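Local atomic coordinates of fructosyl amine:oxygen oxidoreductase (Neosartorya fumigata, PDB entry 4WCT), a protein that oxidatively deglycates fructosyl amines (Amadori products) with a bound flavin-adenine dinucleotide as cofactor, oxygen being the electron acceptor. Residues 44-49 with 401-407; 27-33 with 51-56; 39-43 with 393-398. One frame throughout, in Å; residues are numbered along the deposited sequence.

Strand 28-31, helix 35-46 and strand 52-56 follow one another from the N-terminal end, and contact 2 (27-33 with 51-56) closes this short beta-alpha-beta unit by pairing its two strands beside the adenosine part of FAD. Contacts 3 and 1 span some 350 residues, bringing helix 393-404 back onto helix 35-46: residues 39-43 meet 393-398 nearer the flavin cofactor, and 44-49 meet 401-407 at the helix ends. Each pair of contacts crosses along the chain, none nesting within another. They also touch in space: Ile28 packs on Leu44, Tyr49 and Leu404, Val54 on Ala41, so the early and late parts of the FAD-binding domain share one core.

Contact 1. Residues 44-49 with 401-407; sequences LARRGY and ADALESK
The C-terminal ends of two helices of the FAD-binding domain, 35-46 and 393-404, are joined here by a salt-bridge network in which Arg47 meets Asp402 and Glu405. The Arg47 chain runs extended from CG to NE and presents the end of its guanidinium to one oxygen: NH1 lies 2.8 Å and NH2 3.0 Å from Asp402 OD1. Both nitrogens come from the same face of the carboxylate, NH1 on the anti side and NH2 from well above the plane, while OD1 stays close to the plane of the guanidinium. A second, weak bond from Arg47 NH1 reaches Glu405 OE1 at 3.1 Å. One face of the guanidinium rests on Ala401, whose CB is 3.5 Å from NH1.

Both helices finish in Schellman motifs, with Gly48 and Ser406 at positive phi; Tyr49, just after Gly48, and Glu405, just before Ser406, approach from opposite directions. Tyr49 OH donates to Glu405 OE2 at 2.6 Å, on the anti side of the carboxylate, with ring and carboxylate planes only 29° apart. Glu405 thus divides its oxygens, OE2 taking the phenol and OE1 the arginine together with a weak bond from Lys407 NZ; the two cations would probably stabilise its charged form.

Beneath the polar layer, Leu44 CD2 lies 4.0 Å from Ala401 CB and equally far from Leu404 CD2, the two leucines crossing at about a right angle. The same methyl covers one face of the Tyr49 ring near its rim, and Ile28 of strand 28-31 touches Leu44, Tyr49 and Leu404.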
loop_
_atom_site.group_PDB
_atom_site.type_symbol
_atom_site.label_atom_id
_atom_site.label_comp_id
_atom_site.label_asym_id
_atom_site.label_seq_id
_atom_site.Cartn_x
_atom_site.Cartn_y
_atom_site.Cartn_z
ATOM N N LEU A 44 14.349 12.875 -5.988
ATOM C CA LEU A 44 15.397 13.076 -7.012
ATOM C C LEU A 44 15.482 14.566 -7.373
ATOM O O LEU A 44 16.581 15.134 -7.400
ATOM C CB LEU A 44 15.099 12.269 -8.266
ATOM C CG LEU A 44 15.280 10.753 -8.131
ATOM C CD1 LEU A 44 14.793 10.042 -9.376
ATOM C CD2 LEU A 44 16.728 10.393 -7.809
ATOM N N ALA A 45 14.337 15.211 -7.531
ATOM C CA ALA A 45 14.336 16.667 -7.767
ATOM C C ALA A 45 14.999 17.453 -6.648
ATOM O O ALA A 45 15.822 18.365 -6.895
ATOM C CB ALA A 45 12.939 17.177 -8.024
ATOM N N ARG A 46 14.694 17.107 -5.413
ATOM C CA ARG A 46 15.298 17.791 -4.271
ATOM C C ARG A 46 16.805 17.581 -4.226
ATOM O O ARG A 46 17.525 18.446 -3.726
ATOM C CB ARG A 46 14.677 17.323 -2.956
ATOM C CG ARG A 46 13.260 17.839 -2.769
ATOM C CD ARG A 46 12.636 17.290 -1.498
ATOM N NE ARG A 46 11.402 17.965 -1.152
ATOM C CZ ARG A 46 10.585 17.537 -0.199
ATOM N NH1 ARG A 46 10.881 16.433 0.461
ATOM N NH2 ARG A 46 9.480 18.211 0.086
ATOM N N ARG A 47 17.270 16.424 -4.679
ATOM C CA ARG A 47 18.691 16.104 -4.694
ATOM C C ARG A 47 19.422 16.739 -5.877
ATOM O O ARG A 47 20.638 16.555 -6.008
ATOM C CB ARG A 47 18.903 14.590 -4.707
ATOM C CG ARG A 47 18.624 13.974 -3.353
ATOM C CD ARG A 47 18.792 12.471 -3.341
ATOM N NE ARG A 47 18.222 11.944 -2.128
ATOM C CZ ARG A 47 18.642 10.840 -1.511
ATOM N NH1 ARG A 47 19.606 10.079 -2.029
ATOM N NH2 ARG A 47 17.989 10.425 -0.435
ATOM N N GLY A 48 18.684 17.401 -6.752
ATOM C CA GLY A 48 19.271 18.186 -7.847
ATOM C C GLY A 48 19.401 17.438 -9.168
ATOM O O GLY A 48 20.203 17.826 -10.042
ATOM N N TYR A 49 18.704 16.306 -9.296
ATOM C CA TYR A 49 18.649 15.604 -10.559
ATOM C C TYR A 49 17.767 16.357 -11.518
ATOM O O TYR A 49 16.574 16.538 -11.271
ATOM C CB TYR A 49 18.143 14.162 -10.395
ATOM C CG TYR A 49 19.099 13.240 -9.699
ATOM C CD1 TYR A 49 19.191 13.207 -8.322
ATOM C CD2 TYR A 49 19.979 12.451 -10.422
ATOM C CE1 TYR A 49 20.028 12.314 -7.685
ATOM C CE2 TYR A 49 20.817 11.572 -9.795
ATOM C CZ TYR A 49 20.886 11.547 -8.435
ATOM O OH TYR A 49 21.789 10.709 -7.849
ATOM N N ALA A 401 16.131 6.647 -3.858
ATOM C CA ALA A 401 17.251 7.457 -4.374
ATOM C C ALA A 401 18.606 6.996 -3.795
ATOM O O ALA A 401 19.638 6.962 -4.515
ATOM C CB ALA A 401 17.015 8.926 -4.110
ATOM N N ASP A 402 18.612 6.613 -2.521
ATOM C CA ASP A 402 19.821 6.113 -1.880
ATOM C C ASP A 402 20.288 4.817 -2.552
ATOM O O ASP A 402 21.471 4.609 -2.800
ATOM C CB ASP A 402 19.598 5.820 -0.385
ATOM C CG ASP A 402 19.599 7.062 0.503
ATOM O OD1 ASP A 402 19.909 8.204 0.038
ATOM O OD2 ASP A 402 19.251 6.897 1.695
ATOM N N ALA A 403 19.354 3.926 -2.839
ATOM C CA ALA A 403 19.682 2.702 -3.554
ATOM C C ALA A 403 20.213 2.994 -4.976
ATOM O O ALA A 403 21.164 2.359 -5.433
ATOM C CB ALA A 403 18.454 1.815 -3.610
ATOM N N LEU A 404 19.635 3.983 -5.657
ATOM C CA LEU A 404 20.130 4.416 -6.960
ATOM C C LEU A 404 21.585 4.889 -6.850
ATOM O O LEU A 404 22.419 4.578 -7.715
ATOM C CB LEU A 404 19.286 5.558 -7.518
ATOM C CG LEU A 404 19.563 5.995 -8.958
ATOM C CD1 LEU A 404 19.078 4.972 -9.981
ATOM C CD2 LEU A 404 18.959 7.360 -9.244
ATOM N N GLU A 405 21.893 5.511 -5.726
ATOM C CA GLU A 405 23.218 6.074 -5.477
ATOM C C GLU A 405 24.151 5.118 -4.729
ATOM O O GLU A 405 25.228 5.529 -4.294
ATOM C CB GLU A 405 23.075 7.379 -4.706
ATOM C CG GLU A 405 22.356 8.473 -5.470
ATOM C CD GLU A 405 22.050 9.726 -4.647
ATOM O OE1 GLU A 405 22.343 9.766 -3.442
ATOM O OE2 GLU A 405 21.641 10.728 -5.237
ATOM N N SER A 406 23.765 3.847 -4.642
ATOM C CA SER A 406 24.558 2.792 -3.996
ATOM C C SER A 406 24.895 3.105 -2.562
ATOM O O SER A 406 25.989 2.811 -2.098
ATOM C CB SER A 406 25.851 2.532 -4.792
ATOM O OG SER A 406 25.531 2.006 -6.060
ATOM N N LYS A 407 23.965 3.713 -1.836
ATOM C CA LYS A 407 24.172 3.955 -0.426
ATOM C C LYS A 407 22.928 3.713 0.422
ATOM O O LYS A 407 22.716 4.362 1.428
ATOM C CB LYS A 407 24.642 5.381 -0.223
ATOM C CG LYS A 407 23.710 6.429 -0.796
ATOM C CD LYS A 407 24.366 7.808 -0.816
ATOM C CE LYS A 407 23.373 8.875 -0.413
ATOM N NZ LYS A 407 23.939 10.237 -0.618
#

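Contact 2. Residues 27-33 with 51-56; sequences SIIVIGA and DVTVLD. With FAD (flavin-adenine dinucleotide), chain C.
Asp56 reaches from the end of its strand to Ala33 and to the ribose of FAD. Its CB lies 3.9 Å from Ala33 CB, and CG, anti to the backbone N (chi1 -158°), carries the carboxylate toward the sugar. There OD1 accepts from FAD O2B at 2.7 Å and OD2 from FAD O3B at 2.8 Å, one oxygen for each ribose hydroxyl. OD2 also takes the amide of Ala33 through its anti lone pair, Ala33 N standing 2.8 Å away, while OD1 has a further donor in the amide of His58. These four bonds fix the rotation of the carboxylate.

An acidic residue at the end of the second strand, holding the adenosine ribose, is the hallmark of the Rossmann-type beta-alpha-beta unit, and Gly32 opens a sequence that fits its glycine-rich turn. Gly32, at positive phi (105°), brings its CA to 3.5 Å from FAD N3A. Ile31 CG2 touches the adenine at C2A.

Behind the nucleotide, strands 28-31 and 52-56 run parallel and are laced by the amides of Ile28, Thr53, Val30, Leu55 and Gly32. Val30 and Val54 lie side by side on the face toward helix 35-46, where Val54 CG1 also meets Ala33 CB at 3.6 Å. On the opposite face, Ile29 CG2 packs against Leu55 CD1, 3.9 Å apart. At the far end a water 2.9 Å from Ile28 O is also hydrogen-bonded to Asp51 OD1 and Thr53 OG1, bridging the two strands.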
loop_
_atom_site.group_PDB
_atom_site.type_symbol
_atom_site.label_atom_id
_atom_site.label_comp_id
_atom_site.label_asym_id
_atom_site.label_seq_id
_atom_site.Cartn_x
_atom_site.Cartn_y
_atom_site.Cartn_z
ATOM N N SER A 27 20.330 11.165 -17.059
ATOM C CA SER A 27 18.909 11.038 -17.360
ATOM C C SER A 27 18.329 9.815 -16.641
ATOM O O SER A 27 18.995 8.779 -16.510
ATOM C CB SER A 27 18.668 10.932 -18.870
ATOM O OG SER A 27 19.328 9.798 -19.397
ATOM N N ILE A 28 17.196 10.059 -15.981
ATOM C CA ILE A 28 16.472 9.043 -15.243
ATOM C C ILE A 28 15.046 8.910 -15.746
ATOM O O ILE A 28 14.373 9.919 -15.974
ATOM C CB ILE A 28 16.465 9.387 -13.734
ATOM C CG1 ILE A 28 17.913 9.474 -13.239
ATOM C CG2 ILE A 28 15.781 8.266 -12.951
ATOM C CD1 ILE A 28 18.036 10.102 -11.894
ATOM N N ILE A 29 14.585 7.661 -15.868
ATOM C CA ILE A 29 13.167 7.362 -16.141
ATOM C C ILE A 29 12.597 6.603 -14.950
ATOM O O ILE A 29 13.264 5.738 -14.388
ATOM C CB ILE A 29 12.977 6.490 -17.407
ATOM C CG1 ILE A 29 13.057 7.350 -18.667
ATOM C CG2 ILE A 29 11.644 5.766 -17.387
ATOM C CD1 ILE A 29 13.432 6.535 -19.878
ATOM N N VAL A 30 11.461 7.086 -14.459
ATOM C CA VAL A 30 10.712 6.395 -13.402
ATOM C C VAL A 30 9.457 5.865 -14.020
ATOM O O VAL A 30 8.698 6.616 -14.652
ATOM C CB VAL A 30 10.309 7.369 -12.280
ATOM C CG1 VAL A 30 9.371 6.665 -11.281
ATOM C CG2 VAL A 30 11.543 8.009 -11.622
ATOM N N ILE A 31 9.280 4.549 -13.946
ATOM C CA ILE A 31 8.101 3.903 -14.460
ATOM C C ILE A 31 7.111 3.724 -13.305
ATOM O O ILE A 31 7.313 2.900 -12.399
ATOM C CB ILE A 31 8.436 2.528 -15.082
ATOM C CG1 ILE A 31 9.546 2.634 -16.155
ATOM C CG2 ILE A 31 7.197 1.846 -15.606
ATOM C CD1 ILE A 31 10.124 1.300 -16.576
ATOM N N GLY A 32 6.016 4.458 -13.407
ATOM C CA GLY A 32 4.947 4.472 -12.411
ATOM C C GLY A 32 4.954 5.739 -11.551
ATOM O O GLY A 32 5.884 5.981 -10.758
ATOM N N ALA A 33 3.938 6.537 -11.741
ATOM C CA ALA A 33 3.714 7.812 -10.989
ATOM C C ALA A 33 2.683 7.590 -9.876
ATOM O O ALA A 33 1.677 8.315 -9.762
ATOM C CB ALA A 33 3.250 8.895 -11.937
ATOM N N ASP A 51 17.174 15.895 -14.847
ATOM C CA ASP A 51 16.617 15.230 -16.031
ATOM C C ASP A 51 15.885 13.962 -15.646
ATOM O O ASP A 51 16.439 12.859 -15.697
ATOM C CB ASP A 51 17.739 14.916 -17.012
ATOM C CG ASP A 51 17.225 14.383 -18.342
ATOM O OD1 ASP A 51 15.999 14.231 -18.519
ATOM O OD2 ASP A 51 18.057 14.146 -19.228
ATOM N N VAL A 52 14.692 14.161 -15.098
ATOM C CA VAL A 52 13.881 13.023 -14.635
ATOM C C VAL A 52 12.564 13.038 -15.397
ATOM O O VAL A 52 11.877 14.060 -15.459
ATOM C CB VAL A 52 13.640 13.134 -13.120
ATOM C CG1 VAL A 52 12.793 11.969 -12.634
ATOM C CG2 VAL A 52 14.946 13.212 -12.358
ATOM N N THR A 53 12.164 11.869 -15.911
ATOM C CA THR A 53 10.920 11.703 -16.634
ATOM C C THR A 53 10.166 10.529 -16.002
ATOM O O THR A 53 10.757 9.485 -15.811
ATOM C CB THR A 53 11.178 11.356 -18.108
ATOM O OG1 THR A 53 11.918 12.430 -18.703
ATOM C CG2 THR A 53 9.853 11.161 -18.853
ATOM N N VAL A 54 8.899 10.768 -15.656
ATOM C CA VAL A 54 8.038 9.779 -15.043
ATOM C C VAL A 54 6.951 9.367 -16.015
ATOM O O VAL A 54 6.300 10.222 -16.602
ATOM C CB VAL A 54 7.380 10.312 -13.766
ATOM C CG1 VAL A 54 6.633 9.178 -13.047
ATOM C CG2 VAL A 54 8.409 10.929 -12.841
ATOM N N LEU A 55 6.821 8.062 -16.247
ATOM C CA LEU A 55 5.849 7.536 -17.199
ATOM C C LEU A 55 4.717 6.806 -16.462
ATOM O O LEU A 55 4.998 5.985 -15.602
ATOM C CB LEU A 55 6.504 6.533 -18.127
ATOM C CG LEU A 55 7.715 7.017 -18.941
ATOM C CD1 LEU A 55 8.411 5.868 -19.651
ATOM C CD2 LEU A 55 7.211 8.059 -19.925
ATOM N N ASP A 56 3.477 7.075 -16.828
ATOM C CA ASP A 56 2.327 6.313 -16.265
ATOM C C ASP A 56 1.232 6.248 -17.297
ATOM O O ASP A 56 0.953 7.248 -17.956
ATOM C CB ASP A 56 1.803 7.037 -14.994
ATOM C CG ASP A 56 1.025 6.111 -14.043
ATOM O OD1 ASP A 56 -0.051 5.628 -14.425
ATOM O OD2 ASP A 56 1.454 5.970 -12.878
HETATM P PA FAD C . 0.827 2.243 -6.605
HETATM O O1A FAD C . 0.540 3.325 -5.605
HETATM O O2A FAD C . -0.230 1.252 -6.982
HETATM O O5B FAD C . 1.344 2.972 -7.898
HETATM C C5B FAD C . 1.701 2.203 -9.056
HETATM C C4B FAD C . 1.633 3.127 -10.267
HETATM O O4B FAD C . 2.206 2.439 -11.426
HETATM C C3B FAD C . 0.219 3.551 -10.654
HETATM O O3B FAD C . 0.078 4.979 -10.713
HETATM C C2B FAD C . 0.013 2.914 -12.031
HETATM O O2B FAD C . -0.882 3.605 -12.899
HETATM C C1B FAD C . 1.449 2.813 -12.550
HETATM N N9A FAD C . 1.586 1.773 -13.594
HETATM C C8A FAD C . 0.963 0.583 -13.661
HETATM N N7A FAD C . 1.298 -0.065 -14.801
HETATM C C5A FAD C . 2.225 0.715 -15.415
HETATM C C6A FAD C . 2.938 0.654 -16.684
HETATM N N6A FAD C . 2.796 -0.404 -17.501
HETATM N N1A FAD C . 3.714 1.712 -17.002
HETATM C C2A FAD C . 3.896 2.771 -16.203
HETATM N N3A FAD C . 3.235 2.906 -15.041
HETATM C C4A FAD C . 2.404 1.917 -14.630
HETATM N N1 FAD C . -0.450 0.611 2.990
HETATM C C2 FAD C . -0.256 1.272 4.185
HETATM O O2 FAD C . 0.871 1.708 4.413
HETATM N N3 FAD C . -1.271 1.536 5.011
HETATM C C4 FAD C . -2.511 1.047 4.799
HETATM O O4 FAD C . -3.495 1.257 5.560
HETATM C C4X FAD C . -2.782 0.317 3.573
HETATM N N5 FAD C . -4.023 -0.172 3.310
HETATM C C5X FAD C . -4.287 -0.629 2.047
HETATM C C6 FAD C . -5.588 -0.922 1.651
HETATM C C7 FAD C . -5.824 -1.481 0.409
HETATM C C7M FAD C . -7.228 -1.719 -0.018
HETATM C C8 FAD C . -4.699 -1.697 -0.510
HETATM C C8M FAD C . -4.890 -2.250 -1.875
HETATM C C9 FAD C . -3.425 -1.314 -0.170
HETATM C C9A FAD C . -3.165 -0.837 1.098
HETATM N N10 FAD C . -1.856 -0.535 1.483
HETATM C C10 FAD C . -1.660 0.138 2.690
HETATM C "C1'" FAD C . -0.673 -0.765 0.666
HETATM C "C2'" FAD C . -0.253 0.460 -0.131
HETATM O "O2'" FAD C . -1.422 0.969 -0.758
HETATM C "C3'" FAD C . 0.787 0.030 -1.175
HETATM O "O3'" FAD C . 1.794 -0.785 -0.556
HETATM C "C4'" FAD C . 1.431 1.235 -1.865
HETATM O "O4'" FAD C . 0.422 2.183 -2.209
HETATM C "C5'" FAD C . 2.109 0.739 -3.135
HETATM O "O5'" FAD C . 2.756 1.843 -3.767
HETATM P P FAD C . 3.356 1.664 -5.247
HETATM O O1P FAD C . 3.929 2.998 -5.668
HETATM O O2P FAD C . 4.217 0.424 -5.223
HETATM O O3P FAD C . 2.055 1.349 -6.131
HETATM O O HOH W 1 14.638 11.651 -18.234
#

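Contact 3. Residues 39-43 with 393-398; sequences STALH and MPTIGG
Ser39 OG is held from two directions by the N-terminal part of helix 393-404: it donates to Met393 O at 2.6 Å and accepts from Gly397 N at 2.9 Å. This is a close helix-helix crossing within the FAD-binding domain, where the helix of the Rossmann-type beta-alpha-beta unit meets a helix that comes some 350 residues later in the chain. The segment axes approach to 7.1 Å at a crossing angle of -62°. The Ser39 side chain enters as a knob into a hole formed by Met393, Pro394, Ile396 and Gly397. With OG anti to the backbone N (chi1 -176°), the hydroxyl points into that hole and takes a place between a carbonyl and an amide one helical turn apart, while Ile396 CG2 packs against it.

Having no side chain, Gly397 lets the two backbones meet, its CA 3.6 Å from Thr40 N, while the His43 ring lies against its carbonyl carbon. Thr40 itself turns its hydroxyl back to Trp36 O in its own helix.

One turn beyond Ser39, the imidazole of His43 lies flat over the peptide joining Gly397 and Gly398. Gly398 N sits above the centre of the ring, and Gly398 CA makes a CH-pi contact 3.8 Å from the ring centroid. Ser39 and His43, one turn apart, engage successive carbonyls, those of Met393 and Pro394. Pro394 O lies in the plane of the His43 ring, 2.8 Å from NE2, and receives its N-H almost straight, at 172°.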
loop_
_atom_site.group_PDB
_atom_site.type_symbol
_atom_site.label_atom_id
_atom_site.label_comp_id
_atom_site.label_asym_id
_atom_site.label_seq_id
_atom_site.Cartn_x
_atom_site.Cartn_y
_atom_site.Cartn_z
ATOM N N SER A 39 6.967 9.823 -4.879
ATOM C CA SER A 39 7.921 10.099 -3.814
ATOM C C SER A 39 9.328 10.135 -4.387
ATOM O O SER A 39 10.134 11.005 -4.038
ATOM C CB SER A 39 7.827 9.064 -2.691
ATOM O OG SER A 39 8.694 9.354 -1.596
ATOM N N THR A 40 9.657 9.140 -5.214
ATOM C CA THR A 40 10.976 9.063 -5.836
ATOM C C THR A 40 11.253 10.299 -6.708
ATOM O O THR A 40 12.307 10.934 -6.571
ATOM C CB THR A 40 11.091 7.787 -6.673
ATOM O OG1 THR A 40 10.961 6.635 -5.829
ATOM C CG2 THR A 40 12.419 7.739 -7.403
ATOM N N ALA A 41 10.263 10.741 -7.470
ATOM C CA ALA A 41 10.452 11.894 -8.357
ATOM C C ALA A 41 10.774 13.129 -7.502
ATOM O O ALA A 41 11.676 13.914 -7.818
ATOM C CB ALA A 41 9.203 12.129 -9.172
ATOM N N LEU A 42 10.023 13.303 -6.434
ATOM C CA LEU A 42 10.244 14.435 -5.534
ATOM C C LEU A 42 11.628 14.419 -4.912
ATOM O O LEU A 42 12.337 15.434 -4.929
ATOM C CB LEU A 42 9.175 14.473 -4.452
ATOM C CG LEU A 42 9.357 15.532 -3.360
ATOM C CD1 LEU A 42 9.144 16.905 -3.960
ATOM C CD2 LEU A 42 8.307 15.192 -2.311
ATOM N N HIS A 43 12.054 13.272 -4.402
ATOM C CA HIS A 43 13.370 13.178 -3.764
ATOM C C HIS A 43 14.510 13.371 -4.763
ATOM O O HIS A 43 15.473 14.069 -4.449
ATOM C CB HIS A 43 13.525 11.853 -3.051
ATOM C CG HIS A 43 12.867 11.822 -1.722
ATOM N ND1 HIS A 43 13.564 12.028 -0.552
ATOM C CD2 HIS A 43 11.583 11.560 -1.361
ATOM C CE1 HIS A 43 12.727 11.963 0.467
ATOM N NE2 HIS A 43 11.519 11.690 0.006
ATOM N N MET A 393 5.120 6.875 2.120
ATOM C CA MET A 393 5.144 7.852 1.028
ATOM C C MET A 393 6.165 8.979 1.190
ATOM O O MET A 393 6.815 9.342 0.218
ATOM C CB MET A 393 3.770 8.454 0.773
ATOM C CG MET A 393 3.667 9.154 -0.571
ATOM S SD MET A 393 2.142 10.098 -0.763
ATOM C CE MET A 393 0.953 8.768 -0.688
ATOM N N PRO A 394 6.258 9.592 2.396
ATOM C CA PRO A 394 7.106 10.795 2.479
ATOM C C PRO A 394 8.596 10.482 2.261
ATOM O O PRO A 394 9.324 11.348 1.769
ATOM C CB PRO A 394 6.895 11.282 3.909
ATOM C CG PRO A 394 5.599 10.681 4.344
ATOM C CD PRO A 394 5.566 9.331 3.665
ATOM N N THR A 395 9.032 9.278 2.612
ATOM C CA THR A 395 10.444 8.952 2.750
ATOM C C THR A 395 10.896 7.841 1.820
ATOM O O THR A 395 12.078 7.659 1.619
ATOM C CB THR A 395 10.768 8.542 4.213
ATOM O OG1 THR A 395 9.682 7.731 4.737
ATOM C CG2 THR A 395 10.928 9.769 5.057
ATOM N N ILE A 396 9.951 7.097 1.244
ATOM C CA ILE A 396 10.353 5.938 0.442
ATOM C C ILE A 396 11.188 6.349 -0.788
ATOM O O ILE A 396 12.183 5.691 -1.126
ATOM C CB ILE A 396 9.139 5.078 0.041
ATOM C CG1 ILE A 396 9.614 3.684 -0.418
ATOM C CG2 ILE A 396 8.326 5.797 -1.006
ATOM C CD1 ILE A 396 10.022 2.769 0.704
ATOM N N GLY A 397 10.891 7.512 -1.357
ATOM C CA GLY A 397 11.708 8.045 -2.427
ATOM C C GLY A 397 13.134 8.334 -2.012
ATOM O O GLY A 397 14.037 8.277 -2.844
ATOM N N GLY A 398 13.369 8.678 -0.740
ATOM C CA GLY A 398 14.755 8.872 -0.296
ATOM C C GLY A 398 15.521 7.566 -0.213
ATOM O O GLY A 398 16.715 7.522 -0.503
#